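Glucosamine--fructose-6-phosphate aminotransferase [isomerizing] (Francisella tularensis subsp. tularensis, PDB 3TBF) probably catalyses the glutamine-dependent conversion of fructose 6-phosphate into glucosamine 6-phosphate, the deposited C-terminal fragment carrying the sugar-phosphate isomerase part. Local coordinates at residues Glu49-Thr54 and Ser147-Met152; Phe105-Gln110 and Ser141-Glu146; Glu222-Lys227 and Lys305-Val310; Ile279-Pro284 and Ser294-Val299. All coordinates share one frame; numbering follows the deposited sequence.

The four contacts fall into two pairs, one in each SIS domain. Interactions 1 and 2 belong to the first domain, their centres 12 Å apart; helix 142-146 and strand 149-152 follow each other in the chain, and A150 CB touches V144 CG1 at 3.9 Å. Interactions 3 and 4 belong to the second, their centres 13 Å apart, with strands 278-283 and 305-311 side by side in one parallel sheet: I307 N lies 2.8 Å from I279 O, a probable hydrogen bond. Across the molecule the pairs stay apart, interactions 1 and 3 by about 43 Å between centres. Strand 103-109 of interaction 2 leads into a loop that in related synthases binds the sugar phosphate.

Interaction 1: Glu49-Thr54 and Ser147-Met152; sequences ELFEKT and SDIAFM
L50 points its branched end at I149, and the two side chains meet tip to tip, L50 CD2 lying 3.7 Å from I149 CD1. The same I149 methyl also lies beside the ring of F51, 3.7 Å from CE1 and equally near CZ, so one slim methyl serves two hydrophobic neighbours. It gets there because CG1 sits between the backbone N and the carbonyl carbon (chi1 58°), with CD1 carried outward on an extended chain. The L50 and D148 side chains cross at about a right angle, bringing CD1 of L50 3.7 Å from D148 OD2. D148 is an exposed residue, and that oxygen is already engaged by the backbone N of S132, which may make it easier for a carboxylate to border an apolar patch. The hydroxyl T54 OG1 donates to L50 O at 2.8 Å, so the L50 carbonyl has a side-chain partner. L104 and M133, from neighbouring strands, continue the greasy surface, and I181 and L184 of helix 165-184 cover F51. Leucine, phenylalanine and isoleucine suit this buried seam, where helix 47-52 packs at the border strand 149-152 of a parallel sheet, as in the layered alpha/beta fold of SIS domains.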
loop_
_atom_site.group_PDB
_atom_site.type_symbol
_atom_site.label_atom_id
_atom_site.label_comp_id
_atom_site.label_asym_id
_atom_site.label_seq_id
_atom_site.Cartn_x
_atom_site.Cartn_y
_atom_site.Cartn_z
ATOM N N GLU A 49 3.647 32.168 0.948
ATOM C CA GLU A 49 4.764 32.178 0.018
ATOM C C GLU A 49 5.151 30.726 -0.269
ATOM O O GLU A 49 5.393 30.333 -1.390
ATOM C CB GLU A 49 5.916 32.975 0.625
ATOM C CG GLU A 49 7.257 32.822 -0.069
ATOM C CD GLU A 49 8.442 32.720 0.928
ATOM O OE1 GLU A 49 8.526 33.591 1.843
ATOM O OE2 GLU A 49 9.287 31.782 0.785
ATOM N N LEU A 50 5.145 29.923 0.773
ATOM C CA LEU A 50 5.518 28.525 0.689
ATOM C C LEU A 50 4.526 27.716 -0.178
ATOM O O LEU A 50 4.902 26.805 -0.921
ATOM C CB LEU A 50 5.523 28.004 2.105
ATOM C CG LEU A 50 6.376 26.812 2.448
ATOM C CD1 LEU A 50 7.616 27.293 3.233
ATOM C CD2 LEU A 50 5.532 25.864 3.279
ATOM N N PHE A 51 3.256 28.068 -0.102
ATOM C CA PHE A 51 2.249 27.402 -0.895
ATOM C C PHE A 51 2.271 27.869 -2.358
ATOM O O PHE A 51 1.867 27.126 -3.255
ATOM C CB PHE A 51 0.854 27.650 -0.321
ATOM C CG PHE A 51 0.590 27.010 1.032
ATOM C CD1 PHE A 51 1.319 25.921 1.489
ATOM C CD2 PHE A 51 -0.458 27.485 1.830
ATOM C CE1 PHE A 51 1.032 25.336 2.713
ATOM C CE2 PHE A 51 -0.744 26.891 3.058
ATOM C CZ PHE A 51 -0.002 25.809 3.489
ATOM N N GLU A 52 2.700 29.108 -2.601
ATOM C CA GLU A 52 2.790 29.634 -3.963
ATOM C C GLU A 52 3.897 28.912 -4.689
ATOM O O GLU A 52 3.801 28.696 -5.871
ATOM C CB GLU A 52 3.081 31.125 -3.964
ATOM C CG GLU A 52 1.990 31.941 -3.310
ATOM C CD GLU A 52 2.169 33.472 -3.439
ATOM O OE1 GLU A 52 3.324 33.982 -3.314
ATOM O OE2 GLU A 52 1.134 34.157 -3.635
ATOM N N LYS A 53 4.940 28.528 -3.972
ATOM C CA LYS A 53 6.051 27.755 -4.552
ATOM C C LYS A 53 5.806 26.242 -4.683
ATOM O O LYS A 53 6.576 25.560 -5.323
ATOM C CB LYS A 53 7.290 27.898 -3.679
ATOM C CG LYS A 53 7.824 29.298 -3.473
ATOM C CD LYS A 53 8.941 29.237 -2.402
ATOM C CE LYS A 53 9.625 30.611 -2.148
ATOM N NZ LYS A 53 10.732 30.536 -1.118
ATOM N N THR A 54 4.770 25.718 -4.050
ATOM C CA THR A 54 4.539 24.294 -3.978
ATOM C C THR A 54 4.000 23.811 -5.269
ATOM O O THR A 54 3.049 24.394 -5.779
ATOM C CB THR A 54 3.532 23.959 -2.901
ATOM O OG1 THR A 54 4.114 24.259 -1.640
ATOM C CG2 THR A 54 3.078 22.484 -2.959
ATOM N N SER A 147 9.387 22.191 11.786
ATOM C CA SER A 147 8.758 22.441 10.501
ATOM C C SER A 147 8.644 23.944 10.234
ATOM O O SER A 147 8.654 24.739 11.151
ATOM C CB SER A 147 7.363 21.795 10.451
ATOM O OG SER A 147 7.474 20.400 10.640
ATOM N N ASP A 148 8.506 24.335 8.973
ATOM C CA ASP A 148 8.276 25.735 8.661
ATOM C C ASP A 148 6.915 26.202 9.117
ATOM O O ASP A 148 6.770 27.325 9.550
ATOM C CB ASP A 148 8.366 25.978 7.168
ATOM C CG ASP A 148 9.731 25.686 6.623
ATOM O OD1 ASP A 148 10.706 25.812 7.394
ATOM O OD2 ASP A 148 9.819 25.360 5.436
ATOM N N ILE A 149 5.907 25.356 8.986
ATOM C CA ILE A 149 4.567 25.720 9.382
ATOM C C ILE A 149 3.837 24.530 9.990
ATOM O O ILE A 149 4.095 23.381 9.657
ATOM C CB ILE A 149 3.803 26.339 8.197
ATOM C CG1 ILE A 149 3.709 25.407 6.997
ATOM C CG2 ILE A 149 4.519 27.579 7.678
ATOM C CD1 ILE A 149 2.857 26.044 5.887
ATOM N N ALA A 150 2.918 24.812 10.879
ATOM C CA ALA A 150 2.206 23.795 11.593
ATOM C C ALA A 150 0.715 24.117 11.531
ATOM O O ALA A 150 0.299 25.173 11.920
ATOM C CB ALA A 150 2.659 23.772 13.018
ATOM N N PHE A 151 -0.066 23.209 10.994
ATOM C CA PHE A 151 -1.490 23.232 11.134
ATOM C C PHE A 151 -1.858 22.315 12.313
ATOM O O PHE A 151 -1.624 21.107 12.253
ATOM C CB PHE A 151 -2.158 22.739 9.874
ATOM C CG PHE A 151 -3.625 22.799 9.947
ATOM C CD1 PHE A 151 -4.311 22.253 11.042
ATOM C CD2 PHE A 151 -4.354 23.431 8.981
ATOM C CE1 PHE A 151 -5.695 22.316 11.153
ATOM C CE2 PHE A 151 -5.753 23.521 9.105
ATOM C CZ PHE A 151 -6.410 22.941 10.194
HETATM N N MSE A 152 -2.454 22.896 13.366
HETATM C CA MSE A 152 -2.745 22.158 14.563
HETATM C C MSE A 152 -4.171 21.597 14.489
HETATM O O MSE A 152 -5.103 22.304 14.210
HETATM C CB MSE A 152 -2.656 23.089 15.785
HETATM C CG MSE A 152 -1.343 23.852 15.930
HETATM SE SE MSE A 152 0.215 22.639 15.930
HETATM C CE MSE A 152 -0.278 21.706 17.616
#

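Interaction 2: Phe105-Gln110 and Ser141-Glu146; sequences FVSISQ and SSLVRE
L143 reaches from the first turn of helix 142-146 to strand 103-109, and its side chain makes the whole contact. CB and CG act as a stem, too far from the strand to touch it. With CG beside the backbone N (chi1 -85°) and CD1 continuing the chain almost fully extended (chi2 178°), the fork is pushed toward the sheet and its two methyls separate along the strand. CD1 goes to S109, pressing on CB at 3.2 Å, tighter than ordinary van der Waals contact and so a little doubtful in detail, and lying 3.7 Å from OG. CD2 goes to S107 two residues earlier, 3.8 Å from OG. Both serines lie on the strand face turned to the helix, while I108 between them points away. Their small size leaves room for the leucine fork. C134 of the adjacent strand touches both S107 and L143.

The hydroxyl of S109 has polar partners of its own: OG is hydrogen-bonded to G112 N and to T114 OG1 after the strand, in the phosphate-binding loop of related synthases. On the helix side, S141 occupies the N-cap position, and R145 N donates to S141 O at 2.9 Å, fixing the turn that presents L143. The contact itself is thus purely van der Waals: apolar methyl groups set against small hydroxylated residues, with no polar bond between them, while S109 OG is bonded to the loop.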
loop_
_atom_site.group_PDB
_atom_site.type_symbol
_atom_site.label_atom_id
_atom_site.label_comp_id
_atom_site.label_asym_id
_atom_site.label_seq_id
_atom_site.Cartn_x
_atom_site.Cartn_y
_atom_site.Cartn_z
ATOM N N PHE A 105 7.158 19.169 1.845
ATOM C CA PHE A 105 7.224 18.043 2.750
ATOM C C PHE A 105 6.153 18.233 3.837
ATOM O O PHE A 105 6.167 19.187 4.588
ATOM C CB PHE A 105 8.631 17.943 3.367
ATOM C CG PHE A 105 8.818 16.754 4.253
ATOM C CD1 PHE A 105 8.387 16.774 5.577
ATOM C CD2 PHE A 105 9.378 15.599 3.774
ATOM C CE1 PHE A 105 8.540 15.650 6.403
ATOM C CE2 PHE A 105 9.562 14.487 4.609
ATOM C CZ PHE A 105 9.110 14.515 5.913
ATOM N N VAL A 106 5.169 17.349 3.861
ATOM C CA VAL A 106 4.085 17.404 4.817
ATOM C C VAL A 106 4.193 16.171 5.687
ATOM O O VAL A 106 4.197 15.043 5.176
ATOM C CB VAL A 106 2.759 17.367 4.133
ATOM C CG1 VAL A 106 1.592 17.255 5.179
ATOM C CG2 VAL A 106 2.601 18.573 3.264
ATOM N N SER A 107 4.345 16.372 6.995
ATOM C CA SER A 107 4.275 15.269 7.926
ATOM C C SER A 107 2.967 15.304 8.746
ATOM O O SER A 107 2.313 16.336 8.914
ATOM C CB SER A 107 5.482 15.285 8.832
ATOM O OG SER A 107 5.545 16.454 9.581
ATOM N N ILE A 108 2.504 14.135 9.138
ATOM C CA ILE A 108 1.305 14.065 9.925
ATOM C C ILE A 108 1.633 13.285 11.175
ATOM O O ILE A 108 2.159 12.195 11.081
ATOM C CB ILE A 108 0.199 13.337 9.174
ATOM C CG1 ILE A 108 -0.040 13.971 7.781
ATOM C CG2 ILE A 108 -1.093 13.391 9.993
ATOM C CD1 ILE A 108 -1.004 13.199 6.907
ATOM N N SER A 109 1.333 13.853 12.337
ATOM C CA SER A 109 1.611 13.179 13.590
ATOM C C SER A 109 0.774 13.704 14.734
ATOM O O SER A 109 0.688 14.909 14.945
ATOM C CB SER A 109 3.039 13.379 13.969
ATOM O OG SER A 109 3.328 12.638 15.122
ATOM N N GLN A 110 0.197 12.803 15.509
ATOM C CA GLN A 110 -0.540 13.216 16.695
ATOM C C GLN A 110 0.428 13.829 17.721
ATOM O O GLN A 110 0.270 14.947 18.119
ATOM C CB GLN A 110 -1.294 12.042 17.322
ATOM C CG GLN A 110 -2.282 12.464 18.433
ATOM C CD GLN A 110 -1.597 12.908 19.716
ATOM O OE1 GLN A 110 -0.699 12.219 20.232
ATOM N NE2 GLN A 110 -2.008 14.070 20.247
ATOM N N SER A 141 6.211 20.484 19.914
ATOM C CA SER A 141 6.707 19.137 19.744
ATOM C C SER A 141 7.820 19.297 18.732
ATOM O O SER A 141 7.909 20.311 18.102
ATOM C CB SER A 141 5.595 18.221 19.243
ATOM O OG SER A 141 5.018 18.742 18.064
ATOM N N SER A 142 8.693 18.321 18.623
ATOM C CA SER A 142 9.825 18.414 17.722
ATOM C C SER A 142 9.350 18.677 16.300
ATOM O O SER A 142 9.897 19.533 15.620
ATOM C CB SER A 142 10.619 17.124 17.750
ATOM O OG SER A 142 10.989 16.785 19.063
ATOM N N LEU A 143 8.319 17.957 15.866
ATOM C CA LEU A 143 7.782 18.148 14.533
ATOM C C LEU A 143 7.267 19.565 14.266
ATOM O O LEU A 143 7.505 20.113 13.190
ATOM C CB LEU A 143 6.676 17.145 14.249
ATOM C CG LEU A 143 7.114 15.772 13.744
ATOM C CD1 LEU A 143 5.849 14.925 13.587
ATOM C CD2 LEU A 143 7.920 15.802 12.447
ATOM N N VAL A 144 6.540 20.136 15.219
ATOM C CA VAL A 144 6.100 21.519 15.106
ATOM C C VAL A 144 7.280 22.496 15.124
ATOM O O VAL A 144 7.368 23.377 14.290
ATOM C CB VAL A 144 5.107 21.861 16.201
ATOM C CG1 VAL A 144 4.800 23.370 16.204
ATOM C CG2 VAL A 144 3.828 20.976 16.086
ATOM N N ARG A 145 8.214 22.317 16.030
ATOM C CA ARG A 145 9.359 23.232 16.092
ATOM C C ARG A 145 10.226 23.173 14.834
ATOM O O ARG A 145 10.701 24.168 14.328
ATOM C CB ARG A 145 10.210 22.973 17.338
ATOM C CG ARG A 145 9.438 23.216 18.648
ATOM C CD ARG A 145 10.362 23.111 19.882
ATOM N NE ARG A 145 11.063 21.832 19.920
ATOM C CZ ARG A 145 10.722 20.781 20.646
ATOM N NH1 ARG A 145 9.665 20.809 21.432
ATOM N NH2 ARG A 145 11.468 19.689 20.585
ATOM N N GLU A 146 10.399 21.984 14.302
ATOM C CA GLU A 146 11.328 21.835 13.227
ATOM C C GLU A 146 10.708 22.031 11.873
ATOM O O GLU A 146 11.451 22.079 10.905
ATOM C CB GLU A 146 12.019 20.524 13.339
ATOM C CG GLU A 146 12.845 20.465 14.598
ATOM C CD GLU A 146 13.530 19.124 14.756
ATOM O OE1 GLU A 146 14.063 18.606 13.743
ATOM O OE2 GLU A 146 13.552 18.583 15.894
#

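Interaction 3: Glu222-Lys227 and Lys305-Val310; sequences EYFSDK and KLILFV
Y223 lays its phenol against the folded side chain of K305, and this pair together with I307 accounts for most of the buried surface. The phenol oxygen is closest, with Y223 OH 3.0 Å from K305 CB, while K305 CG sits 3.4 Å from Y223 CZ. From there the lysine does not run straight: bends at chi2 (49°), chi3 and chi4 curl it back along the ring and bring NZ over the face, 4.7 Å from the centroid of the Y223 ring and 21° off its normal. This is a cation-pi contact, for which a long flexible lysine and an electron-rich phenol are well matched. The opposite face of the ring carries K227 NZ, which also donates to Y223 O at 3.1 Å and to the carboxylate atom D226 OD1, meeting it on its syn side.

Residues 222-227 form the connection between helix 214-221 and strand 229-234, tightened by a type I beta turn from F224 to K227, and they lie against strand 305-311 of the parallel sheet of the second SIS domain. P278 of the neighbouring strand touches both aromatic residues.

I307 supplies the apolar half. Its CD1 lies obliquely to the F224 ring, 3.6 Å from CZ, and more distantly to Y223, 4.3 Å from CD2. Phenylalanine suits this buried corner, with V351 of helix 335-355 also against it.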
loop_
_atom_site.group_PDB
_atom_site.type_symbol
_atom_site.label_atom_id
_atom_site.label_comp_id
_atom_site.label_asym_id
_atom_site.label_seq_id
_atom_site.Cartn_x
_atom_site.Cartn_y
_atom_site.Cartn_z
ATOM N N GLU A 222 -21.332 -9.285 18.411
ATOM C CA GLU A 222 -21.345 -10.661 18.957
ATOM C C GLU A 222 -20.911 -11.676 17.885
ATOM O O GLU A 222 -20.232 -12.652 18.190
ATOM C CB GLU A 222 -22.731 -11.048 19.481
ATOM C CG GLU A 222 -23.129 -10.332 20.801
ATOM C CD GLU A 222 -24.670 -10.029 20.961
ATOM O OE1 GLU A 222 -25.489 -10.357 20.062
ATOM O OE2 GLU A 222 -25.064 -9.443 22.012
ATOM N N TYR A 223 -21.291 -11.410 16.633
ATOM C CA TYR A 223 -20.856 -12.199 15.492
ATOM C C TYR A 223 -19.319 -12.425 15.455
ATOM O O TYR A 223 -18.875 -13.424 14.911
ATOM C CB TYR A 223 -21.360 -11.572 14.176
ATOM C CG TYR A 223 -20.977 -12.357 12.953
ATOM C CD1 TYR A 223 -21.654 -13.526 12.606
ATOM C CD2 TYR A 223 -19.915 -11.947 12.145
ATOM C CE1 TYR A 223 -21.280 -14.261 11.479
ATOM C CE2 TYR A 223 -19.538 -12.688 11.014
ATOM C CZ TYR A 223 -20.218 -13.840 10.706
ATOM O OH TYR A 223 -19.821 -14.567 9.606
ATOM N N PHE A 224 -18.520 -11.551 16.069
ATOM C CA PHE A 224 -17.075 -11.615 15.904
ATOM C C PHE A 224 -16.396 -12.400 17.024
ATOM O O PHE A 224 -15.161 -12.574 17.002
ATOM C CB PHE A 224 -16.436 -10.223 15.792
ATOM C CG PHE A 224 -16.714 -9.505 14.482
ATOM C CD1 PHE A 224 -17.951 -8.956 14.229
ATOM C CD2 PHE A 224 -15.709 -9.338 13.531
ATOM C CE1 PHE A 224 -18.218 -8.272 13.071
ATOM C CE2 PHE A 224 -15.952 -8.658 12.343
ATOM C CZ PHE A 224 -17.219 -8.124 12.105
ATOM N N SER A 225 -17.165 -12.906 17.982
ATOM C CA SER A 225 -16.536 -13.494 19.187
ATOM C C SER A 225 -15.650 -14.703 18.904
ATOM O O SER A 225 -14.649 -14.886 19.576
ATOM C CB SER A 225 -17.587 -13.879 20.234
ATOM O OG SER A 225 -18.547 -14.739 19.663
ATOM N N ASP A 226 -16.033 -15.515 17.921
ATOM C CA ASP A 226 -15.251 -16.688 17.544
ATOM C C ASP A 226 -14.430 -16.523 16.253
ATOM O O ASP A 226 -13.896 -17.516 15.740
ATOM C CB ASP A 226 -16.146 -17.925 17.429
ATOM C CG ASP A 226 -17.141 -17.831 16.281
ATOM O OD1 ASP A 226 -17.282 -16.754 15.659
ATOM O OD2 ASP A 226 -17.801 -18.861 16.003
ATOM N N LYS A 227 -14.302 -15.289 15.763
ATOM C CA LYS A 227 -13.687 -15.026 14.476
ATOM C C LYS A 227 -12.250 -14.593 14.633
ATOM O O LYS A 227 -11.935 -13.803 15.544
ATOM C CB LYS A 227 -14.463 -13.951 13.728
ATOM C CG LYS A 227 -15.897 -14.320 13.417
ATOM C CD LYS A 227 -16.017 -15.682 12.678
ATOM C CE LYS A 227 -17.440 -15.965 12.213
ATOM N NZ LYS A 227 -18.348 -16.066 13.359
ATOM N N LYS A 305 -19.767 -13.259 4.883
ATOM C CA LYS A 305 -20.786 -12.604 5.677
ATOM C C LYS A 305 -20.618 -11.061 5.592
ATOM O O LYS A 305 -19.735 -10.469 6.225
ATOM C CB LYS A 305 -20.741 -13.123 7.107
ATOM C CG LYS A 305 -21.812 -12.548 8.034
ATOM C CD LYS A 305 -23.208 -12.620 7.410
ATOM C CE LYS A 305 -24.283 -13.037 8.426
ATOM N NZ LYS A 305 -24.514 -11.973 9.427
ATOM N N LEU A 306 -21.485 -10.438 4.792
ATOM C CA LEU A 306 -21.399 -9.036 4.448
ATOM C C LEU A 306 -22.026 -8.214 5.564
ATOM O O LEU A 306 -23.190 -8.461 5.951
ATOM C CB LEU A 306 -22.143 -8.724 3.126
ATOM C CG LEU A 306 -21.426 -8.879 1.769
ATOM C CD1 LEU A 306 -20.596 -10.163 1.753
ATOM C CD2 LEU A 306 -22.402 -8.865 0.554
ATOM N N ILE A 307 -21.212 -7.274 6.079
ATOM C CA ILE A 307 -21.597 -6.280 7.081
ATOM C C ILE A 307 -21.310 -4.936 6.470
ATOM O O ILE A 307 -20.129 -4.564 6.273
ATOM C CB ILE A 307 -20.763 -6.454 8.334
ATOM C CG1 ILE A 307 -21.062 -7.823 8.953
ATOM C CG2 ILE A 307 -21.051 -5.388 9.290
ATOM C CD1 ILE A 307 -20.061 -8.227 9.972
ATOM N N LEU A 308 -22.381 -4.223 6.119
ATOM C CA LEU A 308 -22.245 -3.070 5.257
ATOM C C LEU A 308 -22.712 -1.811 5.905
ATOM O O LEU A 308 -23.786 -1.769 6.456
ATOM C CB LEU A 308 -23.010 -3.270 3.974
ATOM C CG LEU A 308 -22.780 -4.575 3.201
ATOM C CD1 LEU A 308 -23.759 -4.596 2.074
ATOM C CD2 LEU A 308 -21.340 -4.742 2.705
ATOM N N PHE A 309 -21.881 -0.781 5.814
ATOM C CA PHE A 309 -22.216 0.529 6.214
ATOM C C PHE A 309 -22.377 1.361 4.975
ATOM O O PHE A 309 -21.469 1.567 4.186
ATOM C CB PHE A 309 -21.115 1.090 7.076
ATOM C CG PHE A 309 -20.901 0.331 8.338
ATOM C CD1 PHE A 309 -21.824 0.372 9.356
ATOM C CD2 PHE A 309 -19.790 -0.423 8.505
ATOM C CE1 PHE A 309 -21.634 -0.340 10.529
ATOM C CE2 PHE A 309 -19.594 -1.124 9.684
ATOM C CZ PHE A 309 -20.547 -1.079 10.690
ATOM N N VAL A 310 -23.557 1.886 4.822
ATOM C CA VAL A 310 -24.074 2.288 3.539
ATOM C C VAL A 310 -24.681 3.655 3.710
ATOM O O VAL A 310 -25.234 3.930 4.732
ATOM C CB VAL A 310 -25.136 1.213 3.169
ATOM C CG1 VAL A 310 -26.368 1.809 2.468
ATOM C CG2 VAL A 310 -24.483 0.008 2.481
#

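Interaction 4: Ile279-Pro284 and Ser294-Val299; sequences IVAVVP and SNLQEV
I279 and V299 make the tight end of this contact: the side chains point at each other tip to tip, and V299 CG1 approaches I279 CG1 to 3.6 Å, with the CG2 branch of I279 close by. V299 CG1 is anti to the backbone N (chi1 157°), which carries that methyl toward the strand. A helix turn earlier the packing is easier. L296 opens its fork over two strand residues, CD2 standing 4.0 Å from A281 CB and CD1 3.9 Å from V283 CG2. Alanine is the apt residue under this fork, since its short side chain makes room for the leucine, while the beta-branched I279 and V283 to each side suit an extended strand.

The other faces differ sharply. On the helix, S294 and Q297 are exposed on the side turned from the sheet, and polar residues are at home there; N295 is buried, its OD1 bonded to R235 NE. On the strand, V280 and V282 point the other way, into L344 of helix 335-355, so both faces of the strand are apolar.

The axes of strand 279-283 and helix 294-299 run nearly antiparallel (174°), 11.2 Å apart at closest approach. The helix then returns the chain to strand 305-311, alongside strand 278-283, and L306 there also touches V299. This is the beta-alpha-beta crossover from which the parallel sheet of an SIS domain, with helices on both faces, is built.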
loop_
_atom_site.group_PDB
_atom_site.type_symbol
_atom_site.label_atom_id
_atom_site.label_comp_id
_atom_site.label_asym_id
_atom_site.label_seq_id
_atom_site.Cartn_x
_atom_site.Cartn_y
_atom_site.Cartn_z
ATOM N N ILE A 279 -16.973 -9.841 6.189
ATOM C CA ILE A 279 -16.568 -8.842 5.231
ATOM C C ILE A 279 -17.212 -7.508 5.639
ATOM O O ILE A 279 -18.418 -7.358 5.647
ATOM C CB ILE A 279 -16.974 -9.229 3.795
ATOM C CG1 ILE A 279 -16.076 -10.334 3.253
ATOM C CG2 ILE A 279 -16.776 -8.075 2.829
ATOM C CD1 ILE A 279 -16.226 -11.645 3.940
ATOM N N VAL A 280 -16.397 -6.542 6.030
ATOM C CA VAL A 280 -16.925 -5.243 6.429
ATOM C C VAL A 280 -16.649 -4.247 5.304
ATOM O O VAL A 280 -15.508 -4.110 4.835
ATOM C CB VAL A 280 -16.298 -4.748 7.703
ATOM C CG1 VAL A 280 -16.891 -3.435 8.034
ATOM C CG2 VAL A 280 -16.515 -5.736 8.857
ATOM N N ALA A 281 -17.680 -3.602 4.813
ATOM C CA ALA A 281 -17.483 -2.705 3.703
ATOM C C ALA A 281 -18.246 -1.415 3.906
ATOM O O ALA A 281 -19.282 -1.359 4.568
ATOM C CB ALA A 281 -17.889 -3.391 2.357
ATOM N N VAL A 282 -17.737 -0.394 3.260
ATOM C CA VAL A 282 -18.259 0.939 3.291
ATOM C C VAL A 282 -18.750 1.198 1.870
ATOM O O VAL A 282 -17.995 1.089 0.919
ATOM C CB VAL A 282 -17.129 1.916 3.666
ATOM C CG1 VAL A 282 -17.497 3.353 3.325
ATOM C CG2 VAL A 282 -16.732 1.768 5.215
ATOM N N VAL A 283 -20.048 1.511 1.736
ATOM C CA VAL A 283 -20.694 1.700 0.445
ATOM C C VAL A 283 -21.281 3.109 0.331
ATOM O O VAL A 283 -22.419 3.367 0.726
ATOM C CB VAL A 283 -21.789 0.649 0.273
ATOM C CG1 VAL A 283 -22.355 0.710 -1.120
ATOM C CG2 VAL A 283 -21.242 -0.756 0.570
ATOM N N PRO A 284 -20.506 4.047 -0.192
ATOM C CA PRO A 284 -20.900 5.430 -0.251
ATOM C C PRO A 284 -21.766 5.831 -1.462
ATOM O O PRO A 284 -21.961 5.075 -2.431
ATOM C CB PRO A 284 -19.562 6.138 -0.373
ATOM C CG PRO A 284 -18.770 5.227 -1.246
ATOM C CD PRO A 284 -19.169 3.843 -0.785
ATOM N N SER A 294 -20.981 -4.768 -7.661
ATOM C CA SER A 294 -20.468 -5.855 -8.463
ATOM C C SER A 294 -19.325 -6.591 -7.728
ATOM O O SER A 294 -19.282 -7.826 -7.731
ATOM C CB SER A 294 -20.038 -5.315 -9.827
ATOM O OG SER A 294 -19.320 -6.282 -10.536
ATOM N N ASN A 295 -18.420 -5.851 -7.077
ATOM C CA ASN A 295 -17.344 -6.490 -6.301
ATOM C C ASN A 295 -17.915 -7.219 -5.092
ATOM O O ASN A 295 -17.479 -8.305 -4.701
ATOM C CB ASN A 295 -16.328 -5.467 -5.827
ATOM C CG ASN A 295 -15.661 -4.698 -6.976
ATOM O OD1 ASN A 295 -15.406 -3.489 -6.842
ATOM N ND2 ASN A 295 -15.351 -5.391 -8.092
ATOM N N LEU A 296 -18.936 -6.614 -4.504
ATOM C CA LEU A 296 -19.562 -7.207 -3.357
ATOM C C LEU A 296 -20.285 -8.493 -3.733
ATOM O O LEU A 296 -20.331 -9.435 -2.957
ATOM C CB LEU A 296 -20.470 -6.181 -2.693
ATOM C CG LEU A 296 -19.675 -5.191 -1.838
ATOM C CD1 LEU A 296 -20.476 -3.952 -1.542
ATOM C CD2 LEU A 296 -19.236 -5.852 -0.546
ATOM N N GLN A 297 -20.818 -8.528 -4.951
ATOM C CA GLN A 297 -21.470 -9.724 -5.464
ATOM C C GLN A 297 -20.462 -10.861 -5.550
ATOM O O GLN A 297 -20.722 -11.965 -5.057
ATOM C CB GLN A 297 -22.116 -9.459 -6.821
ATOM C CG GLN A 297 -23.057 -10.599 -7.294
ATOM C CD GLN A 297 -24.282 -10.812 -6.368
ATOM O OE1 GLN A 297 -25.155 -9.926 -6.257
ATOM N NE2 GLN A 297 -24.362 -12.000 -5.722
ATOM N N GLU A 298 -19.290 -10.577 -6.123
ATOM C CA GLU A 298 -18.236 -11.593 -6.223
ATOM C C GLU A 298 -18.039 -12.175 -4.825
ATOM O O GLU A 298 -18.065 -13.405 -4.648
ATOM C CB GLU A 298 -16.897 -11.026 -6.748
ATOM C CG GLU A 298 -16.886 -10.495 -8.210
ATOM C CD GLU A 298 -15.427 -10.319 -8.814
ATOM O OE1 GLU A 298 -14.853 -11.331 -9.307
ATOM O OE2 GLU A 298 -14.868 -9.169 -8.814
ATOM N N VAL A 299 -17.889 -11.294 -3.827
ATOM C CA VAL A 299 -17.606 -11.753 -2.463
ATOM C C VAL A 299 -18.781 -12.534 -1.888
ATOM O O VAL A 299 -18.593 -13.560 -1.243
ATOM C CB VAL A 299 -17.211 -10.573 -1.505
ATOM C CG1 VAL A 299 -17.464 -10.945 -0.038
ATOM C CG2 VAL A 299 -15.770 -10.212 -1.706
#